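Local coordinates for protein ornithine carbamoyltransferase (Giardia intestinalis, PDB 3GRF) that probably transfers the carbamoyl group of carbamoyl phosphate to ornithine, as members of the ornithine carbamoyltransferase family do, at residues R310-S313 against A314-V317. Residues are numbered along the deposited sequence; the frame is centred on the assembly and turned at random.
Sequences RLHS and AMAV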
# COMPACT_ATOMS: atom_id res chain seq x y z
N ARG A 310 9.75 17.04 5.58
CA ARG A 310 8.92 16.63 4.46
C ARG A 310 7.57 16.17 4.96
O ARG A 310 6.55 16.46 4.33
CB ARG A 310 9.57 15.51 3.61
CG ARG A 310 10.77 15.97 2.74
CD ARG A 310 10.35 17.10 1.75
NE ARG A 310 9.42 16.54 0.76
CZ ARG A 310 9.76 15.77 -0.28
NH1 ARG A 310 11.03 15.52 -0.57
NH2 ARG A 310 8.81 15.26 -1.06
N LEU A 311 7.57 15.52 6.12
CA LEU A 311 6.36 14.97 6.71
C LEU A 311 5.38 16.09 7.05
O LEU A 311 4.26 16.12 6.57
CB LEU A 311 6.67 14.08 7.96
CG LEU A 311 5.44 13.73 8.86
CD1 LEU A 311 4.32 12.97 8.10
CD2 LEU A 311 5.76 13.07 10.15
N HIS A 312 5.80 16.99 7.92
CA HIS A 312 4.91 18.04 8.40
C HIS A 312 4.52 19.04 7.30
O HIS A 312 3.42 19.54 7.26
CB HIS A 312 5.62 18.75 9.55
CG HIS A 312 6.25 17.82 10.53
ND1 HIS A 312 5.51 16.95 11.31
CD2 HIS A 312 7.55 17.58 10.82
CE1 HIS A 312 6.33 16.24 12.06
NE2 HIS A 312 7.58 16.61 11.79
N SER A 313 5.44 19.36 6.40
CA SER A 313 5.08 20.22 5.25
C SER A 313 4.13 19.52 4.26
O SER A 313 3.37 20.17 3.54
CB SER A 313 6.35 20.67 4.58
OG SER A 313 7.11 19.52 4.26
N ALA A 314 4.15 18.20 4.27
CA ALA A 314 3.23 17.45 3.42
C ALA A 314 1.86 17.49 4.02
O ALA A 314 0.89 17.65 3.28
CB ALA A 314 3.70 15.98 3.23
N MET A 315 1.76 17.36 5.35
CA MET A 315 0.46 17.33 6.01
C MET A 315 -0.23 18.67 5.78
O MET A 315 -1.46 18.73 5.67
CB MET A 315 0.58 17.12 7.53
CG MET A 315 1.31 15.85 8.00
SD MET A 315 1.60 15.76 9.79
CE MET A 315 2.11 17.42 10.20
N ALA A 316 0.56 19.74 5.77
CA ALA A 316 0.04 21.10 5.60
C ALA A 316 -0.46 21.28 4.20
O ALA A 316 -1.54 21.79 3.96
CB ALA A 316 1.11 22.15 5.92
N VAL A 317 0.35 20.90 3.22
CA VAL A 317 -0.10 21.04 1.86
C VAL A 317 -1.35 20.23 1.49
O VAL A 317 -2.27 20.77 0.86
CB VAL A 317 1.03 20.62 0.91
CG1 VAL A 317 0.51 20.61 -0.48
CG2 VAL A 317 2.22 21.59 1.09
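M315 sets its terminal methyl against the edge of the H312 imidazole, CE meeting ND1 at 3.6 Å near the ring plane. Both side chains leave the helix pointing the same way, and the bend of the thioether (chi3 -42°) brings CE back toward H312, where it lies 3.4 Å from CA, while SD lies obliquely, 5.4 Å from the ring centroid. L311, a turn before M315, adds a second contact: the two side chains run at a slant to each other, L311 CD1 coming to 4.2 Å from M315 CG. L311 CG sits above one face of the H312 ring, off toward the rim. Beneath these side chains the backbone bonds run from i+4 to i. M315 N donates to L311 O at 3.0 Å, and V317 N to S313 O at 3.1 Å. S313 OG is hydrogen-bonded to N309 O, and R310 NH2 to T58 OG1. Helix 56-69 receives L311 and M315, helix 18-33 receives H312, M315 and A316, and helix 135-151 receives S313 and V317. The whole illustrates i to i+3 and i to i+4 side-chain packing on a buried alpha-helix, here the C-terminal helix 303-322, which packs against helices of the carbamoyl phosphate domain in the transcarbamoylase fold.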